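Local coordinates for spike protein P1 (Pseudoalteromonas phage pm2, PDB 2VVE), which serves as the receptor-binding spike at the fivefold vertices of the virion, its C-terminal part carrying the receptor-binding activity, at residues A[158-161]-A[165-168]; A[106-111]-A[167-172]; A[116-121]-A[129-134]; A[122-127]-A[239-244]; A[94-99]-A[140-145]. All blocks are in the same frame, centred on the assembly; numbering follows the deposited sequence.

Contact 1 (A[158-161]-A[165-168]); sequences YITE and TTDT
T160 meets the far side of its own loop mainly through backbone. Its CA-H points at the carbonyl oxygen of T168, with T160 CA and T168 O 3.5 Å apart and 157° at the hydrogen, a fairly straight CA-H...O contact. Beside it the T160 side chain fits loosely against T166: T160 CB lies 4.0 Å from T166 OG1, and T160 CG2 lies 4.1 Å from T166 O. No direct hydrogen bond joins the two segments, and a water does part of the work instead. It donates to T166 OG1 at 2.7 Å and accepts a weak bond from E161 N at 3.1 Å. It also sits so close to T168 O that the exact length of that third link is doubtful.

The segments are the two flanks of a long-looped beta hairpin, joining strand 151-160 to its antiparallel neighbour 169-172 in one sheet of the receptor-binding domain's sandwich. Here the strands have just parted, I159 and I170 still being backbone partners.

Further out, T160 is held by its hydroxyl. With chi1 at 57°, OG1 sits between the backbone N and the carbonyl carbon, where it bonds to G162 O and to R203 N on the neighbouring strand 200-208, while T160 O is bonded to H202 ND1. T166 OG1 has a second partner in D163 O within the loop, and T166 O is met by R105 NE of helix 105-110.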
# COMPACT_ATOMS: atom_id res chain seq x y z
N TYR A 158 -0.05 -23.90 -26.13
CA TYR A 158 1.16 -23.10 -26.35
C TYR A 158 1.42 -22.33 -25.06
O TYR A 158 0.58 -21.53 -24.64
CB TYR A 158 0.98 -22.11 -27.50
CG TYR A 158 0.89 -22.71 -28.90
CD1 TYR A 158 1.13 -24.07 -29.14
CD2 TYR A 158 0.57 -21.90 -29.97
CE1 TYR A 158 1.04 -24.59 -30.43
CE2 TYR A 158 0.48 -22.41 -31.25
CZ TYR A 158 0.72 -23.73 -31.49
OH TYR A 158 0.63 -24.18 -32.80
N ILE A 159 2.58 -22.55 -24.44
CA ILE A 159 2.87 -21.97 -23.13
C ILE A 159 4.16 -21.13 -23.17
O ILE A 159 5.17 -21.58 -23.72
CB ILE A 159 2.99 -23.05 -22.02
CG1 ILE A 159 1.78 -24.01 -22.07
CG2 ILE A 159 3.16 -22.41 -20.63
CD1 ILE A 159 1.77 -25.08 -20.97
N THR A 160 4.13 -19.94 -22.58
CA THR A 160 5.35 -19.12 -22.54
C THR A 160 6.42 -19.86 -21.71
O THR A 160 6.11 -20.41 -20.66
CB THR A 160 5.09 -17.70 -21.97
OG1 THR A 160 4.53 -17.82 -20.66
CG2 THR A 160 4.12 -16.90 -22.86
N GLU A 161 7.66 -19.90 -22.19
CA GLU A 161 8.73 -20.55 -21.42
C GLU A 161 9.26 -19.61 -20.34
O GLU A 161 9.67 -20.05 -19.26
CB GLU A 161 9.88 -21.04 -22.31
CG GLU A 161 10.86 -21.96 -21.57
CD GLU A 161 11.76 -22.76 -22.49
OE1 GLU A 161 12.54 -22.13 -23.24
OE2 GLU A 161 11.69 -24.01 -22.45
N THR A 165 5.35 -11.74 -20.03
CA THR A 165 5.94 -10.60 -20.75
C THR A 165 6.90 -11.03 -21.88
O THR A 165 7.30 -10.20 -22.70
CB THR A 165 6.66 -9.59 -19.81
OG1 THR A 165 7.89 -10.15 -19.31
CG2 THR A 165 5.76 -9.17 -18.64
N THR A 166 7.27 -12.31 -21.90
CA THR A 166 8.17 -12.87 -22.92
C THR A 166 7.35 -13.36 -24.12
O THR A 166 6.13 -13.56 -23.98
CB THR A 166 9.01 -14.04 -22.35
OG1 THR A 166 8.14 -15.10 -21.95
CG2 THR A 166 9.84 -13.58 -21.15
N ASP A 167 7.99 -13.55 -25.27
CA ASP A 167 7.22 -13.86 -26.49
C ASP A 167 7.21 -15.32 -26.97
O ASP A 167 6.24 -15.75 -27.59
CB ASP A 167 7.61 -12.96 -27.66
CG ASP A 167 6.43 -12.71 -28.60
OD1 ASP A 167 5.37 -12.30 -28.10
OD2 ASP A 167 6.55 -12.95 -29.82
N THR A 168 8.28 -16.06 -26.72
CA THR A 168 8.36 -17.42 -27.26
C THR A 168 7.44 -18.39 -26.53
O THR A 168 7.29 -18.34 -25.30
CB THR A 168 9.81 -17.97 -27.28
OG1 THR A 168 10.29 -18.09 -25.94
CG2 THR A 168 10.74 -17.05 -28.07
O HOH W 1 8.62 -17.27 -23.43

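Contact 2 (A[106-111]-A[167-172]); sequences TALEAN and DTLIKY
T106 keeps its hydroxyl beside its own backbone N (chi1 -61°), while D167 turns its carboxylate in with a chi1 of -149°, away from the usual staggered values; together these torsions set one carboxylate oxygen against two donors of T106. The pairing ties the first turn of helix 105-110 to the loop leading into strand 169-172, where the helix packs on one sheet of the sandwich.

D167 OD1 takes a bond from T106 N at 2.7 Å, with 161° at the hydrogen and arriving on the syn side, close to the carboxylate plane. The hydroxyl comes from well above that plane, T106 OG1 lying 2.8 Å from D167 OD1. The two side chains cross at about a right angle. An aspartate in front of the N-terminal turn of a helix probably gains from the helix dipole, and two donors on OD1, with a water on OD2, would restrain the carboxylate's rotation. Backbone bonding between D167 and R105 fixes the loop at the same place.

Two residues further along the helix the contact becomes apolar. L108 and L169 cross obliquely and touch by single methyls, L108 CD2 being 4.0 Å from L169 CD1. Y158 and F205 pack against both leucines, so the pair is part of the packing between helix and sheet.

A water serves the second carboxylate oxygen: the water accepts from A107 N at 2.9 Å and donates to D167 OD2 at 2.8 Å.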
# COMPACT_ATOMS: atom_id res chain seq x y z
N THR A 106 2.68 -12.40 -28.58
CA THR A 106 2.11 -11.14 -29.08
C THR A 106 1.13 -11.40 -30.24
O THR A 106 0.03 -10.84 -30.26
CB THR A 106 3.22 -10.15 -29.48
OG1 THR A 106 4.00 -9.85 -28.32
CG2 THR A 106 2.62 -8.85 -30.04
N ALA A 107 1.52 -12.27 -31.16
CA ALA A 107 0.72 -12.52 -32.37
C ALA A 107 -0.61 -13.21 -32.01
O ALA A 107 -1.66 -12.88 -32.56
CB ALA A 107 1.51 -13.34 -33.37
N LEU A 108 -0.55 -14.13 -31.06
CA LEU A 108 -1.75 -14.88 -30.67
C LEU A 108 -2.75 -13.95 -29.96
O LEU A 108 -3.96 -13.99 -30.24
CB LEU A 108 -1.40 -16.11 -29.83
CG LEU A 108 -1.31 -17.40 -30.68
CD1 LEU A 108 -0.23 -17.35 -31.79
CD2 LEU A 108 -1.14 -18.66 -29.81
N GLU A 109 -2.23 -13.10 -29.08
CA GLU A 109 -3.07 -12.14 -28.37
C GLU A 109 -3.66 -11.13 -29.36
O GLU A 109 -4.83 -10.75 -29.25
CB GLU A 109 -2.29 -11.43 -27.24
CG GLU A 109 -1.85 -12.36 -26.13
CD GLU A 109 -1.20 -11.62 -24.96
OE1 GLU A 109 -1.32 -10.38 -24.89
OE2 GLU A 109 -0.56 -12.29 -24.13
N ALA A 110 -2.85 -10.71 -30.34
CA ALA A 110 -3.30 -9.73 -31.34
C ALA A 110 -4.48 -10.26 -32.16
O ALA A 110 -5.30 -9.49 -32.67
CB ALA A 110 -2.14 -9.33 -32.26
N ASN A 111 -4.53 -11.58 -32.30
CA ASN A 111 -5.53 -12.24 -33.12
C ASN A 111 -6.61 -12.90 -32.27
O ASN A 111 -7.36 -13.76 -32.75
CB ASN A 111 -4.85 -13.24 -34.05
CG ASN A 111 -4.23 -12.57 -35.25
OD1 ASN A 111 -4.93 -12.21 -36.20
ND2 ASN A 111 -2.91 -12.37 -35.22
N ASP A 167 7.99 -13.55 -25.27
CA ASP A 167 7.22 -13.86 -26.49
C ASP A 167 7.21 -15.32 -26.97
O ASP A 167 6.24 -15.75 -27.59
CB ASP A 167 7.61 -12.96 -27.66
CG ASP A 167 6.43 -12.71 -28.60
OD1 ASP A 167 5.37 -12.30 -28.10
OD2 ASP A 167 6.55 -12.95 -29.82
N THR A 168 8.28 -16.06 -26.72
CA THR A 168 8.36 -17.42 -27.26
C THR A 168 7.44 -18.39 -26.53
O THR A 168 7.29 -18.34 -25.30
CB THR A 168 9.81 -17.97 -27.28
OG1 THR A 168 10.29 -18.09 -25.94
CG2 THR A 168 10.74 -17.05 -28.07
N LEU A 169 6.83 -19.28 -27.31
CA LEU A 169 5.90 -20.28 -26.80
C LEU A 169 6.44 -21.68 -27.04
O LEU A 169 7.09 -21.93 -28.06
CB LEU A 169 4.54 -20.16 -27.50
CG LEU A 169 3.87 -18.79 -27.50
CD1 LEU A 169 2.65 -18.78 -28.39
CD2 LEU A 169 3.50 -18.39 -26.10
N ILE A 170 6.13 -22.58 -26.10
CA ILE A 170 6.40 -24.02 -26.25
C ILE A 170 5.08 -24.73 -26.52
O ILE A 170 4.08 -24.54 -25.82
CB ILE A 170 7.08 -24.61 -24.99
CG1 ILE A 170 8.30 -23.77 -24.58
CG2 ILE A 170 7.42 -26.12 -25.18
CD1 ILE A 170 9.34 -23.51 -25.70
N LYS A 171 5.07 -25.53 -27.59
CA LYS A 171 3.91 -26.31 -27.95
C LYS A 171 3.89 -27.65 -27.21
O LYS A 171 4.83 -28.44 -27.32
CB LYS A 171 3.93 -26.56 -29.46
CG LYS A 171 2.92 -27.59 -29.96
CD LYS A 171 3.00 -27.76 -31.47
CE LYS A 171 4.28 -28.48 -31.90
NZ LYS A 171 4.36 -28.60 -33.38
N TYR A 172 2.80 -27.92 -26.48
CA TYR A 172 2.63 -29.23 -25.81
C TYR A 172 1.46 -30.01 -26.37
O TYR A 172 0.34 -29.48 -26.47
CB TYR A 172 2.42 -29.07 -24.30
CG TYR A 172 3.61 -28.53 -23.57
CD1 TYR A 172 4.56 -29.38 -23.03
CD2 TYR A 172 3.76 -27.15 -23.40
CE1 TYR A 172 5.67 -28.89 -22.34
CE2 TYR A 172 4.86 -26.65 -22.71
CZ TYR A 172 5.81 -27.52 -22.19
OH TYR A 172 6.90 -27.01 -21.51
O HOH W 2 4.37 -12.79 -31.52

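Contact 3 (A[116-121]-A[129-134]); sequences FDIDVP and FSLKAR
I118 reaches across to L131 tip to tip, I118 CD1 coming within 4.1 Å of L131 CD2. The same methyl also approaches F129, not over the ring but at its edge, near the ring plane, with I118 CD1 4.3 Å from F129 CZ. A single delta carbon therefore reaches two side chains of the opposite strand.

Conformation explains how. In I118, CG1 lies beside the backbone N (chi1 -55°) and CD1 is fully extended from it, so the longer branch becomes a straight arm pointing across the core. L131 answers with CG anti to its backbone N, chi1 -174°, and offers CD2. F129 has its CG between the backbone N and the carbonyl carbon, chi1 66°, which brings the far end of the ring, CZ, round to I118.

This is the interior of a beta sandwich, probably of jelly-roll type. Strand 116-120 pairs with 200-208 in one sheet and strand 129-137 lies in the other, between 229-236 and 189-195. The two strands follow one another in the chain, yet I118 CA and L131 CA are 10.5 Å apart, a spacing bridged here by side chains, with no hydrogen bond between the segments. All three touching residues are buried.

The neighbours in sequence, D117 before I118 and K132 after L131, face the other way: D117 forms a salt bridge with R203, and K132 with D237. Inside, V204 packs against I118, while L197 and V195 lie against F129.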
# COMPACT_ATOMS: atom_id res chain seq x y z
N PHE A 116 -5.13 -18.34 -20.69
CA PHE A 116 -5.23 -18.22 -19.24
C PHE A 116 -3.80 -18.28 -18.70
O PHE A 116 -2.90 -18.75 -19.39
CB PHE A 116 -6.12 -19.32 -18.65
CG PHE A 116 -5.57 -20.71 -18.80
CD1 PHE A 116 -4.78 -21.26 -17.79
CD2 PHE A 116 -5.82 -21.46 -19.94
CE1 PHE A 116 -4.26 -22.54 -17.91
CE2 PHE A 116 -5.30 -22.75 -20.08
CZ PHE A 116 -4.51 -23.28 -19.06
N ASP A 117 -3.61 -17.81 -17.48
CA ASP A 117 -2.29 -17.79 -16.86
C ASP A 117 -2.21 -18.84 -15.75
O ASP A 117 -3.19 -19.08 -15.03
CB ASP A 117 -1.98 -16.40 -16.28
CG ASP A 117 -1.76 -15.33 -17.36
OD1 ASP A 117 -1.38 -15.68 -18.50
OD2 ASP A 117 -1.96 -14.14 -17.07
N ILE A 118 -1.04 -19.47 -15.62
CA ILE A 118 -0.73 -20.32 -14.47
C ILE A 118 0.35 -19.63 -13.65
O ILE A 118 1.44 -19.37 -14.16
CB ILE A 118 -0.24 -21.74 -14.86
CG1 ILE A 118 -1.24 -22.43 -15.80
CG2 ILE A 118 0.04 -22.59 -13.60
CD1 ILE A 118 -0.72 -23.75 -16.39
N ASP A 119 0.04 -19.33 -12.40
CA ASP A 119 1.04 -18.76 -11.50
C ASP A 119 1.73 -19.89 -10.76
O ASP A 119 1.17 -20.48 -9.83
CB ASP A 119 0.39 -17.77 -10.53
CG ASP A 119 1.39 -16.97 -9.72
OD1 ASP A 119 2.61 -17.06 -9.99
OD2 ASP A 119 0.96 -16.25 -8.80
N VAL A 120 2.96 -20.20 -11.19
CA VAL A 120 3.74 -21.29 -10.61
C VAL A 120 4.43 -20.82 -9.32
O VAL A 120 5.34 -19.97 -9.38
CB VAL A 120 4.76 -21.87 -11.62
CG1 VAL A 120 5.58 -23.00 -11.01
CG2 VAL A 120 4.03 -22.40 -12.85
N PRO A 121 4.02 -21.35 -8.16
CA PRO A 121 4.61 -20.90 -6.90
C PRO A 121 6.05 -21.37 -6.77
O PRO A 121 6.44 -22.33 -7.45
CB PRO A 121 3.74 -21.58 -5.84
CG PRO A 121 3.22 -22.79 -6.51
CD PRO A 121 3.02 -22.42 -7.94
N PHE A 129 4.27 -31.24 -13.66
CA PHE A 129 2.88 -31.41 -13.24
C PHE A 129 1.98 -31.73 -14.43
O PHE A 129 2.31 -31.40 -15.57
CB PHE A 129 2.38 -30.16 -12.51
CG PHE A 129 2.30 -28.93 -13.38
CD1 PHE A 129 1.12 -28.63 -14.07
CD2 PHE A 129 3.39 -28.07 -13.49
CE1 PHE A 129 1.04 -27.49 -14.87
CE2 PHE A 129 3.32 -26.93 -14.30
CZ PHE A 129 2.14 -26.64 -14.99
N SER A 130 0.86 -32.39 -14.14
CA SER A 130 -0.12 -32.76 -15.17
C SER A 130 -1.05 -31.60 -15.51
O SER A 130 -1.70 -31.03 -14.62
CB SER A 130 -0.95 -33.96 -14.71
OG SER A 130 -1.99 -34.25 -15.64
N LEU A 131 -1.12 -31.26 -16.79
CA LEU A 131 -2.10 -30.31 -17.30
C LEU A 131 -2.98 -31.03 -18.32
O LEU A 131 -2.49 -31.61 -19.29
CB LEU A 131 -1.42 -29.10 -17.94
CG LEU A 131 -2.27 -27.90 -18.40
CD1 LEU A 131 -3.08 -27.29 -17.26
CD2 LEU A 131 -1.38 -26.84 -19.03
N LYS A 132 -4.29 -30.96 -18.09
CA LYS A 132 -5.24 -31.70 -18.90
C LYS A 132 -6.30 -30.81 -19.51
O LYS A 132 -6.55 -29.71 -19.04
CB LYS A 132 -5.92 -32.77 -18.06
CG LYS A 132 -5.03 -33.91 -17.60
CD LYS A 132 -5.82 -34.84 -16.70
CE LYS A 132 -4.96 -35.94 -16.09
NZ LYS A 132 -5.72 -36.74 -15.07
N ALA A 133 -6.93 -31.30 -20.58
CA ALA A 133 -8.14 -30.68 -21.10
C ALA A 133 -9.11 -31.74 -21.60
O ALA A 133 -8.69 -32.75 -22.18
CB ALA A 133 -7.82 -29.69 -22.20
N ARG A 134 -10.39 -31.48 -21.37
CA ARG A 134 -11.47 -32.23 -21.99
C ARG A 134 -11.75 -31.55 -23.33
O ARG A 134 -12.11 -30.37 -23.40
CB ARG A 134 -12.71 -32.24 -21.07
CG ARG A 134 -13.95 -32.87 -21.68
CD ARG A 134 -15.14 -32.84 -20.73
NE ARG A 134 -16.27 -33.56 -21.31
CZ ARG A 134 -17.36 -33.92 -20.64
NH1 ARG A 134 -18.32 -34.59 -21.26
NH2 ARG A 134 -17.49 -33.63 -19.35

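Contact 4 (A[122-127]-A[239-244]); sequences PELDGV and PLLTVK
L124 pushes its forked end between L240 and L241, one methyl to each. The segment 122-127 is the loop between strands 116-120 and 129-137 of the receptor-binding domain's sandwich, a short 3-10 turn running into a type II beta turn from L124 to V127. Facing it, 239-244 is a loosely bonded helical turn that carries the chain out of this sandwich toward strand 245-253 of the other domain.

The fork is spread so that L124 CD1 rests against the base of L240, 3.7 Å from L240 CB, and L124 CD2 meets L241 CD2 at 3.8 Å. CG anti to the backbone N (chi1 -176°) carries the fork off the loop and against the helical turn. In turn L240 CD1 projects into the notch between L124 and V127, 3.7 Å from V127 CG1 and 4.0 Å from L124 CD1. L240 crosses V127 at about a right angle, as L124 does L241. No polar bond crosses this packing.

The beta turn shapes one wall of that notch. V127 N bonds back to L124 O at 3.0 Å, bringing L124 and V127 to the same side, and G126 supplies the positive phi at the third position of the turn. Nearby, E123 bonds to Q248 and P239 O to R20, so both segments also hold the other domain. On the core side the methyl L241 CD2, already against L124, packs on the ring of F129 at its CG.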
# COMPACT_ATOMS: atom_id res chain seq x y z
N PRO A 122 6.85 -20.70 -5.90
CA PRO A 122 8.22 -21.16 -5.68
C PRO A 122 8.25 -22.64 -5.34
O PRO A 122 9.13 -23.36 -5.78
CB PRO A 122 8.68 -20.33 -4.47
CG PRO A 122 7.87 -19.09 -4.55
CD PRO A 122 6.54 -19.50 -5.11
N GLU A 123 7.25 -23.09 -4.58
CA GLU A 123 7.14 -24.48 -4.17
C GLU A 123 7.03 -25.48 -5.35
O GLU A 123 7.27 -26.68 -5.18
CB GLU A 123 5.98 -24.63 -3.17
CG GLU A 123 6.21 -23.95 -1.78
CD GLU A 123 6.01 -22.41 -1.74
OE1 GLU A 123 5.18 -21.86 -2.52
OE2 GLU A 123 6.68 -21.74 -0.91
N LEU A 124 6.70 -24.98 -6.55
CA LEU A 124 6.56 -25.81 -7.77
C LEU A 124 7.59 -25.47 -8.86
O LEU A 124 7.52 -25.96 -10.00
CB LEU A 124 5.13 -25.68 -8.33
CG LEU A 124 4.64 -26.48 -9.55
CD1 LEU A 124 4.35 -27.94 -9.19
CD2 LEU A 124 3.42 -25.84 -10.19
N ASP A 125 8.55 -24.61 -8.51
CA ASP A 125 9.60 -24.19 -9.43
C ASP A 125 10.36 -25.39 -9.99
O ASP A 125 11.06 -26.10 -9.26
CB ASP A 125 10.56 -23.23 -8.74
CG ASP A 125 11.65 -22.71 -9.66
OD1 ASP A 125 11.59 -22.97 -10.88
OD2 ASP A 125 12.57 -22.04 -9.15
N GLY A 126 10.21 -25.62 -11.30
CA GLY A 126 10.87 -26.72 -12.01
C GLY A 126 10.38 -28.11 -11.64
O GLY A 126 11.09 -29.09 -11.82
N VAL A 127 9.16 -28.18 -11.10
CA VAL A 127 8.55 -29.46 -10.73
C VAL A 127 7.49 -29.85 -11.78
O VAL A 127 6.55 -29.08 -12.00
CB VAL A 127 7.90 -29.41 -9.32
CG1 VAL A 127 7.18 -30.72 -9.01
CG2 VAL A 127 8.94 -29.10 -8.23
N PRO A 239 -2.14 -33.30 -7.56
CA PRO A 239 -2.10 -32.75 -6.19
C PRO A 239 -1.21 -31.50 -6.04
O PRO A 239 -1.43 -30.68 -5.13
CB PRO A 239 -1.51 -33.90 -5.36
CG PRO A 239 -1.80 -35.14 -6.14
CD PRO A 239 -1.81 -34.74 -7.59
N LEU A 240 -0.22 -31.34 -6.91
CA LEU A 240 0.62 -30.13 -6.89
C LEU A 240 -0.12 -28.88 -7.38
O LEU A 240 0.31 -27.76 -7.12
CB LEU A 240 1.86 -30.34 -7.76
CG LEU A 240 2.84 -31.44 -7.38
CD1 LEU A 240 3.68 -31.82 -8.61
CD2 LEU A 240 3.72 -31.01 -6.20
N LEU A 241 -1.21 -29.08 -8.13
CA LEU A 241 -1.94 -27.96 -8.72
C LEU A 241 -3.30 -27.75 -8.09
O LEU A 241 -3.86 -26.65 -8.15
CB LEU A 241 -2.10 -28.15 -10.23
CG LEU A 241 -1.00 -27.59 -11.15
CD1 LEU A 241 -1.09 -26.07 -11.25
CD2 LEU A 241 0.37 -28.00 -10.66
N THR A 242 -3.84 -28.81 -7.49
CA THR A 242 -5.14 -28.71 -6.84
C THR A 242 -5.02 -27.96 -5.52
O THR A 242 -6.01 -27.43 -5.03
CB THR A 242 -5.80 -30.08 -6.63
OG1 THR A 242 -5.01 -30.89 -5.75
CG2 THR A 242 -5.96 -30.80 -7.96
N VAL A 243 -3.82 -27.94 -4.95
CA VAL A 243 -3.49 -27.12 -3.78
C VAL A 243 -3.79 -25.65 -4.13
O VAL A 243 -3.48 -25.20 -5.23
CB VAL A 243 -2.00 -27.35 -3.34
CG1 VAL A 243 -1.02 -26.89 -4.42
CG2 VAL A 243 -1.68 -26.67 -2.02
N LYS A 244 -4.43 -24.94 -3.21
CA LYS A 244 -4.86 -23.55 -3.46
C LYS A 244 -3.71 -22.56 -3.21
O LYS A 244 -3.78 -21.39 -3.59
CB LYS A 244 -6.07 -23.21 -2.59
CG LYS A 244 -7.20 -24.27 -2.58
CD LYS A 244 -7.73 -24.57 -3.98
CE LYS A 244 -8.48 -25.90 -4.01
NZ LYS A 244 -8.66 -26.38 -5.41

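Contact 5 (A[94-99]-A[140-145]); sequences SARAKY and KGVDGL
D143 OD2 has two partners, R96 NH2 across the contact at 2.8 Å and H221 NE2 from another loop. The other carboxylate oxygen is taken as well: R96 NH1 reaches D143 OD1 at 2.9 Å. The salt bridge is thus end-on and bidentate, one terminal nitrogen to each oxygen, and the NH2 bond is nearly straight at 175°. Both oxygens lie close to the guanidinium plane, but the carboxylate is twisted against it by 42°, so that NH2 comes from above the carboxylate plane while NH1 arrives on the syn side.

V142 lies over one guanidinium face, offset toward its rim, with V142 CG1 3.5 Å from R96 NH1. The arginine chain starts beside its backbone N and bends at chi3 (56°), which swings the flat end round to meet both residues. R96 NE bonds to S227 O, which helps fix the rotation of the group. H221 is itself positioned by Y99, whose hydroxyl bonds to its ND1, so the 94-99 segment holds the carboxylate directly and through the histidine.

On the other side a tight turn presents V142 and D143 together: G144 N bonds to G141 O at 3.1 Å, and D143 has positive phi. This bidentate Arg-Asp salt bridge, with a valine methyl over one guanidinium face, joins two loops at the end of the sandwich where the calcium ion is bound, about 14 Å from the V142 side chain.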
# COMPACT_ATOMS: atom_id res chain seq x y z
N SER A 94 -16.97 -22.62 -24.25
CA SER A 94 -18.02 -23.07 -25.15
C SER A 94 -17.69 -22.69 -26.59
O SER A 94 -18.19 -23.32 -27.53
CB SER A 94 -19.38 -22.50 -24.74
OG SER A 94 -19.37 -21.09 -24.77
N ALA A 95 -16.84 -21.68 -26.77
CA ALA A 95 -16.42 -21.22 -28.09
C ALA A 95 -15.40 -22.16 -28.70
O ALA A 95 -14.50 -22.64 -28.01
CB ALA A 95 -15.85 -19.82 -28.01
N ARG A 96 -15.53 -22.41 -30.00
CA ARG A 96 -14.55 -23.22 -30.73
C ARG A 96 -13.16 -22.57 -30.65
O ARG A 96 -13.04 -21.35 -30.77
CB ARG A 96 -14.97 -23.35 -32.18
CG ARG A 96 -16.26 -24.17 -32.37
CD ARG A 96 -17.02 -23.78 -33.64
NE ARG A 96 -16.19 -23.90 -34.83
CZ ARG A 96 -16.59 -23.61 -36.07
NH1 ARG A 96 -17.83 -23.17 -36.32
NH2 ARG A 96 -15.74 -23.76 -37.07
N ALA A 97 -12.14 -23.40 -30.48
CA ALA A 97 -10.76 -22.91 -30.37
C ALA A 97 -10.26 -22.50 -31.76
O ALA A 97 -10.69 -23.06 -32.77
CB ALA A 97 -9.87 -23.99 -29.80
N LYS A 98 -9.34 -21.55 -31.80
CA LYS A 98 -8.78 -21.11 -33.09
C LYS A 98 -7.62 -21.97 -33.60
O LYS A 98 -6.86 -22.55 -32.80
CB LYS A 98 -8.39 -19.63 -33.06
CG LYS A 98 -9.60 -18.74 -32.80
CD LYS A 98 -9.27 -17.28 -32.58
CE LYS A 98 -10.57 -16.50 -32.48
NZ LYS A 98 -10.40 -15.03 -32.34
N TYR A 99 -7.51 -22.07 -34.92
CA TYR A 99 -6.29 -22.56 -35.55
C TYR A 99 -5.13 -21.61 -35.23
O TYR A 99 -5.24 -20.39 -35.46
CB TYR A 99 -6.42 -22.64 -37.07
CG TYR A 99 -7.49 -23.56 -37.60
CD1 TYR A 99 -7.29 -24.94 -37.61
CD2 TYR A 99 -8.67 -23.06 -38.15
CE1 TYR A 99 -8.26 -25.81 -38.14
CE2 TYR A 99 -9.65 -23.91 -38.68
CZ TYR A 99 -9.43 -25.28 -38.68
OH TYR A 99 -10.38 -26.13 -39.18
N LYS A 140 -18.83 -32.71 -38.48
CA LYS A 140 -20.03 -33.03 -39.28
C LYS A 140 -21.01 -31.86 -39.39
O LYS A 140 -21.66 -31.48 -38.42
CB LYS A 140 -20.77 -34.25 -38.70
CG LYS A 140 -19.98 -35.55 -38.75
CD LYS A 140 -20.77 -36.70 -38.13
CE LYS A 140 -20.15 -38.06 -38.44
NZ LYS A 140 -20.49 -38.53 -39.82
N GLY A 141 -21.10 -31.29 -40.60
CA GLY A 141 -21.99 -30.16 -40.86
C GLY A 141 -21.55 -28.81 -40.31
O GLY A 141 -22.25 -27.81 -40.49
N VAL A 142 -20.39 -28.76 -39.66
CA VAL A 142 -19.92 -27.53 -39.04
C VAL A 142 -19.37 -26.58 -40.10
O VAL A 142 -18.50 -26.96 -40.88
CB VAL A 142 -18.88 -27.78 -37.91
CG1 VAL A 142 -18.42 -26.47 -37.29
CG2 VAL A 142 -19.49 -28.69 -36.84
N ASP A 143 -19.90 -25.35 -40.12
CA ASP A 143 -19.61 -24.37 -41.17
C ASP A 143 -20.01 -24.90 -42.56
O ASP A 143 -19.60 -24.37 -43.60
CB ASP A 143 -18.13 -23.94 -41.15
CG ASP A 143 -17.75 -23.20 -39.87
OD1 ASP A 143 -18.65 -22.83 -39.07
OD2 ASP A 143 -16.53 -23.00 -39.66
N GLY A 144 -20.82 -25.96 -42.56
CA GLY A 144 -21.29 -26.58 -43.79
C GLY A 144 -20.39 -27.67 -44.34
O GLY A 144 -20.57 -28.10 -45.48
N LEU A 145 -19.40 -28.10 -43.55
CA LEU A 145 -18.50 -29.19 -43.95
C LEU A 145 -19.28 -30.48 -44.18
O LEU A 145 -20.23 -30.78 -43.45
CB LEU A 145 -17.43 -29.41 -42.87
CG LEU A 145 -16.20 -30.26 -43.23
CD1 LEU A 145 -15.09 -29.40 -43.82
CD2 LEU A 145 -15.70 -31.01 -42.00

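From the N terminus, 94-99 comes first and opens contact 5; 106-111 then opens contact 2 and 116-121 opens contact 3. Before contact 3 closes at 129-134, the loop 122-127 starts contact 4, so 3 and 4 cross. Contact 5 closes at 140-145; it encloses contact 3 and crosses 2 and 4. Contact 2 also encloses 3 and crosses 4. Contact 1 opens and closes at 158-168, sharing D167 and T168 with contact 2. Contact 4 closes last, at 239-244, enclosing contact 1. Contact 3 joins the two sheets, 1 and 2 set loop and helix on one of them, 5 clasps the calcium end, and 4 lies at the passage to the other domain.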